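Local coordinates for protein fructosyl amine:oxygen oxidoreductase (PDB 4WCT) that probably catalyses the FAD-dependent oxidative deglycation of fructosyl amines (Amadori products), using oxygen as the electron acceptor, at residues Cys299-Asp311 with Arg434-Val447. Numbering follows the deposited sequence.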
loop_
_atom_site.group_PDB
_atom_site.type_symbol
_atom_site.label_atom_id
_atom_site.label_comp_id
_atom_site.label_asym_id
_atom_site.label_seq_id
_atom_site.Cartn_x
_atom_site.Cartn_y
_atom_site.Cartn_z
ATOM N N CYS A 299 12.836 4.054 2.463
ATOM C CA CYS A 299 11.692 4.607 3.170
ATOM C C CYS A 299 12.075 4.783 4.619
ATOM O O CYS A 299 12.576 3.853 5.250
ATOM C CB CYS A 299 10.521 3.669 3.113
ATOM S SG CYS A 299 9.644 3.692 1.554
ATOM N N ASP A 300 11.902 5.984 5.146
ATOM C CA ASP A 300 12.112 6.208 6.554
ATOM C C ASP A 300 10.820 5.881 7.312
ATOM O O ASP A 300 9.752 6.383 6.993
ATOM C CB ASP A 300 12.544 7.659 6.816
ATOM C CG ASP A 300 11.530 8.672 6.355
ATOM O OD1 ASP A 300 11.232 8.682 5.133
ATOM O OD2 ASP A 300 11.062 9.470 7.211
ATOM N N GLU A 301 10.912 5.017 8.317
ATOM C CA GLU A 301 9.726 4.552 8.990
ATOM C C GLU A 301 9.321 5.504 10.092
ATOM O O GLU A 301 10.144 6.080 10.803
ATOM C CB GLU A 301 9.919 3.133 9.511
ATOM C CG GLU A 301 8.709 2.517 10.221
ATOM C CD GLU A 301 7.464 2.266 9.342
ATOM O OE1 GLU A 301 7.247 2.987 8.352
ATOM O OE2 GLU A 301 6.507 1.632 9.867
ATOM N N HIS A 302 8.009 5.699 10.199
ATOM C CA HIS A 302 7.404 6.609 11.189
ATOM C C HIS A 302 5.900 6.360 11.139
ATOM O O HIS A 302 5.397 5.653 10.240
ATOM C CB HIS A 302 7.722 8.091 10.891
ATOM C CG HIS A 302 7.410 8.527 9.482
ATOM N ND1 HIS A 302 6.125 8.740 9.046
ATOM C CD2 HIS A 302 8.206 8.732 8.403
ATOM C CE1 HIS A 302 6.130 9.046 7.763
ATOM N NE2 HIS A 302 7.386 9.058 7.345
ATOM N N PRO A 303 5.155 6.925 12.089
ATOM C CA PRO A 303 3.740 6.578 12.090
ATOM C C PRO A 303 2.881 7.199 10.998
ATOM O O PRO A 303 1.728 6.776 10.821
ATOM C CB PRO A 303 3.266 7.002 13.488
ATOM C CG PRO A 303 4.512 7.005 14.314
ATOM C CD PRO A 303 5.591 7.478 13.390
ATOM N N GLY A 304 3.454 8.140 10.243
ATOM C CA GLY A 304 2.750 8.742 9.129
ATOM C C GLY A 304 2.512 10.226 9.290
ATOM O O GLY A 304 2.537 10.776 10.424
ATOM N N TYR A 305 2.391 10.895 8.149
ATOM C CA TYR A 305 1.912 12.259 8.069
ATOM C C TYR A 305 0.441 12.298 7.633
ATOM O O TYR A 305 0.026 11.671 6.641
ATOM C CB TYR A 305 2.716 13.022 7.016
ATOM C CG TYR A 305 4.153 13.303 7.349
ATOM C CD1 TYR A 305 4.519 14.478 7.993
ATOM C CD2 TYR A 305 5.155 12.441 6.928
ATOM C CE1 TYR A 305 5.855 14.791 8.207
ATOM C CE2 TYR A 305 6.479 12.710 7.193
ATOM C CZ TYR A 305 6.819 13.874 7.855
ATOM O OH TYR A 305 8.161 14.149 8.090
ATOM N N CYS A 306 -0.356 13.067 8.340
ATOM C CA CYS A 306 -1.670 13.438 7.829
ATOM C C CYS A 306 -1.646 14.905 7.431
ATOM O O CYS A 306 -0.641 15.612 7.615
ATOM C CB CYS A 306 -2.745 13.178 8.898
ATOM S SG CYS A 306 -2.956 11.472 9.389
ATOM N N ASN A 307 -2.688 15.331 6.721
ATOM C CA ASN A 307 -2.798 16.736 6.324
ATOM C C ASN A 307 -4.131 17.262 6.836
ATOM O O ASN A 307 -5.163 17.113 6.180
ATOM C CB ASN A 307 -2.707 16.883 4.809
ATOM C CG ASN A 307 -2.757 18.313 4.374
ATOM O OD1 ASN A 307 -2.081 19.162 4.951
ATOM N ND2 ASN A 307 -3.564 18.605 3.365
ATOM N N PHE A 308 -4.130 17.675 8.103
ATOM C CA PHE A 308 -5.364 17.847 8.865
ATOM C C PHE A 308 -6.010 19.201 8.554
ATOM O O PHE A 308 -5.406 20.253 8.768
ATOM C CB PHE A 308 -5.111 17.747 10.358
ATOM C CG PHE A 308 -4.836 16.357 10.852
ATOM C CD1 PHE A 308 -5.733 15.323 10.621
ATOM C CD2 PHE A 308 -3.704 16.089 11.583
ATOM C CE1 PHE A 308 -5.481 14.047 11.050
ATOM C CE2 PHE A 308 -3.487 14.804 12.104
ATOM C CZ PHE A 308 -4.359 13.791 11.831
ATOM N N LEU A 309 -7.146 19.154 7.890
ATOM C CA LEU A 309 -7.932 20.358 7.603
ATOM C C LEU A 309 -9.350 20.208 8.156
ATOM O O LEU A 309 -9.801 19.110 8.473
ATOM C CB LEU A 309 -7.962 20.585 6.074
ATOM C CG LEU A 309 -6.598 20.935 5.463
ATOM C CD1 LEU A 309 -6.668 20.858 3.952
ATOM C CD2 LEU A 309 -6.210 22.329 5.913
ATOM N N PRO A 310 -10.106 21.314 8.217
ATOM C CA PRO A 310 -11.443 21.200 8.775
ATOM C C PRO A 310 -12.317 20.242 7.991
ATOM O O PRO A 310 -12.226 20.179 6.766
ATOM C CB PRO A 310 -11.987 22.648 8.670
ATOM C CG PRO A 310 -10.731 23.491 8.714
ATOM C CD PRO A 310 -9.733 22.701 7.902
ATOM N N ASP A 311 -13.063 19.404 8.702
ATOM C CA ASP A 311 -14.016 18.511 8.071
ATOM C C ASP A 311 -15.237 19.306 7.598
ATOM O O ASP A 311 -15.943 19.891 8.422
ATOM C CB ASP A 311 -14.443 17.442 9.068
ATOM C CG ASP A 311 -15.265 16.365 8.444
ATOM O OD1 ASP A 311 -16.040 16.691 7.520
ATOM O OD2 ASP A 311 -15.264 15.202 8.951
ATOM N N ARG A 434 2.673 1.519 14.547
ATOM C CA ARG A 434 3.879 1.955 13.857
ATOM C C ARG A 434 4.808 2.721 14.774
ATOM O O ARG A 434 4.374 3.348 15.736
ATOM C CB ARG A 434 3.528 2.844 12.642
ATOM C CG ARG A 434 2.679 2.176 11.546
ATOM C CD ARG A 434 2.581 3.042 10.314
ATOM N NE ARG A 434 1.833 2.442 9.196
ATOM C CZ ARG A 434 0.518 2.555 9.025
ATOM N NH1 ARG A 434 -0.241 3.196 9.902
ATOM N NH2 ARG A 434 -0.045 2.058 7.942
ATOM N N PHE A 435 6.082 2.719 14.401
ATOM C CA PHE A 435 7.142 3.322 15.184
ATOM C C PHE A 435 8.097 4.117 14.308
ATOM O O PHE A 435 8.020 4.074 13.080
ATOM C CB PHE A 435 7.931 2.229 15.889
ATOM C CG PHE A 435 7.090 1.388 16.807
ATOM C CD1 PHE A 435 6.427 0.267 16.322
ATOM C CD2 PHE A 435 6.751 1.883 18.073
ATOM C CE1 PHE A 435 5.521 -0.411 17.125
ATOM C CE2 PHE A 435 5.807 1.235 18.845
ATOM C CZ PHE A 435 5.224 0.072 18.384
ATOM N N GLY A 436 8.976 4.853 14.964
ATOM C CA GLY A 436 10.022 5.590 14.282
ATOM C C GLY A 436 9.802 7.089 14.232
ATOM O O GLY A 436 8.724 7.584 14.560
ATOM N N GLY A 437 10.851 7.836 13.917
ATOM C CA GLY A 437 10.766 9.275 13.905
ATOM C C GLY A 437 10.357 9.820 15.256
ATOM O O GLY A 437 10.814 9.352 16.317
ATOM N N PRO A 438 9.387 10.724 15.254
ATOM C CA PRO A 438 8.901 11.290 16.515
ATOM C C PRO A 438 7.929 10.395 17.291
ATOM O O PRO A 438 7.473 10.776 18.359
ATOM C CB PRO A 438 8.230 12.591 16.057
ATOM C CG PRO A 438 7.751 12.272 14.686
ATOM C CD PRO A 438 8.759 11.350 14.083
ATOM N N ASP A 439 7.633 9.200 16.800
ATOM C CA ASP A 439 6.703 8.295 17.474
ATOM C C ASP A 439 5.376 8.999 17.756
ATOM O O ASP A 439 4.721 8.779 18.776
ATOM C CB ASP A 439 7.312 7.713 18.747
ATOM C CG ASP A 439 8.266 6.573 18.455
ATOM O OD1 ASP A 439 7.888 5.657 17.698
ATOM O OD2 ASP A 439 9.461 6.746 18.746
ATOM N N ARG A 440 4.954 9.809 16.790
ATOM C CA ARG A 440 3.629 10.363 16.789
ATOM C C ARG A 440 3.239 10.682 15.352
ATOM O O ARG A 440 4.092 10.727 14.449
ATOM C CB ARG A 440 3.570 11.620 17.659
ATOM C CG ARG A 440 4.277 12.832 17.118
ATOM C CD ARG A 440 4.226 13.941 18.194
ATOM N NE ARG A 440 4.762 15.180 17.663
ATOM C CZ ARG A 440 6.010 15.602 17.864
ATOM N NH1 ARG A 440 6.746 15.059 18.801
ATOM N NH2 ARG A 440 6.452 16.670 17.237
ATOM N N ILE A 441 1.932 10.791 15.139
ATOM C CA ILE A 441 1.398 11.241 13.860
ATOM C C ILE A 441 1.757 12.694 13.633
ATOM O O ILE A 441 1.624 13.535 14.549
ATOM C CB ILE A 441 -0.131 11.087 13.798
ATOM C CG1 ILE A 441 -0.520 9.603 13.810
ATOM C CG2 ILE A 441 -0.668 11.794 12.566
ATOM C CD1 ILE A 441 -0.192 8.868 12.514
ATOM N N MET A 442 2.282 12.992 12.446
ATOM C CA MET A 442 2.706 14.340 12.113
ATOM C C MET A 442 1.732 14.954 11.100
ATOM O O MET A 442 0.853 14.259 10.597
ATOM C CB MET A 442 4.161 14.317 11.601
ATOM C CG MET A 442 5.124 13.902 12.709
ATOM S SD MET A 442 5.218 15.043 14.153
ATOM C CE MET A 442 6.376 16.265 13.551
ATOM N N ASP A 443 1.752 16.277 10.998
ATOM C CA ASP A 443 0.729 17.010 10.259
ATOM C C ASP A 443 1.443 17.873 9.226
ATOM O O ASP A 443 2.269 18.691 9.593
ATOM C CB ASP A 443 -0.078 17.881 11.233
ATOM C CG ASP A 443 -1.218 18.661 10.557
ATOM O OD1 ASP A 443 -1.898 19.407 11.294
ATOM O OD2 ASP A 443 -1.510 18.480 9.345
ATOM N N PHE A 444 1.142 17.692 7.938
ATOM C CA PHE A 444 1.757 18.493 6.874
ATOM C C PHE A 444 1.455 19.986 7.003
ATOM O O PHE A 444 2.208 20.833 6.510
ATOM C CB PHE A 444 1.308 17.996 5.490
ATOM C CG PHE A 444 2.016 16.739 5.024
ATOM C CD1 PHE A 444 3.390 16.672 4.979
ATOM C CD2 PHE A 444 1.295 15.657 4.559
ATOM C CE1 PHE A 444 4.023 15.566 4.459
ATOM C CE2 PHE A 444 1.920 14.547 4.047
ATOM C CZ PHE A 444 3.286 14.480 4.037
ATOM N N GLN A 445 0.373 20.317 7.685
ATOM C CA GLN A 445 0.033 21.728 7.903
ATOM C C GLN A 445 1.058 22.398 8.817
ATOM O O GLN A 445 1.081 23.622 8.891
ATOM C CB GLN A 445 -1.362 21.866 8.485
ATOM C CG GLN A 445 -2.466 21.470 7.511
ATOM C CD GLN A 445 -2.615 22.445 6.360
ATOM O OE1 GLN A 445 -2.760 23.656 6.577
ATOM N NE2 GLN A 445 -2.431 21.953 5.136
ATOM N N GLN A 446 1.853 21.599 9.531
ATOM C CA GLN A 446 2.927 22.127 10.380
ATOM C C GLN A 446 4.307 21.986 9.757
ATOM O O GLN A 446 5.314 22.287 10.399
ATOM C CB GLN A 446 2.885 21.436 11.740
ATOM C CG GLN A 446 1.595 21.711 12.495
ATOM C CD GLN A 446 1.494 20.978 13.825
ATOM O OE1 GLN A 446 1.892 19.821 13.952
ATOM N NE2 GLN A 446 0.893 21.639 14.809
ATOM N N VAL A 447 4.354 21.636 8.472
ATOM C CA VAL A 447 5.621 21.539 7.742
ATOM C C VAL A 447 5.766 22.807 6.940
ATOM O O VAL A 447 4.930 23.125 6.130
ATOM C CB VAL A 447 5.701 20.278 6.830
ATOM C CG1 VAL A 447 7.024 20.226 6.091
ATOM C CG2 VAL A 447 5.537 19.007 7.659
HETATM O O HOH W 1 6.882 0.752 12.366
HETATM O O HOH W 2 4.437 1.696 8.151
HETATM O O HOH W 3 0.059 5.061 12.116
HETATM O O HOH W 4 4.951 10.486 12.033
HETATM O O HOH W 5 -3.798 21.019 10.897
#
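The short strand M442-D443 pairs in parallel with Y305-C306 of the broken strand 295-310, adding a late chain segment to the large mixed β-sheet of this FAD-dependent oxidoreductase. Three backbone bonds stitch the pair: M442 N to G304 O, C306 N to M442 O, and F444 N to C306 O (2.8 Å). Y305 CB sits over one face of the F444 ring, 3.6 Å from its centroid; the two rings lie nearly parallel, planes 6° apart, but slid so far that they barely overlap. M442 CB meets Y305 CD1 at 3.6 Å, while Y305 OH is hydrogen-bonded to E331 and R335 of helix 330-343. On the C306 face of the sheet, SG meets I441 CG2, which also touches the F308 ring; I441 CD1 packs against P303 CB at 4.0 Å. Farther back, R434 runs extended past P303, its NE and NH1 bridged by waters to E301 OE2 and P303 O; NH1 also forms a salt bridge with D362, and the R434 side chain lies about 7 Å from the bound FAD. Beyond the bridge, Q445 NE2 donates to N307 OD1 (2.8 Å), with the amide planes 47° apart. D443 turns its carboxylate towards F308 because CG lies opposite the backbone N (chi1 -178°). Its OD2 accepts Q445 N, which makes an Asx turn, and also takes F308 N at 3.0 Å from the opposite face of the carboxylate.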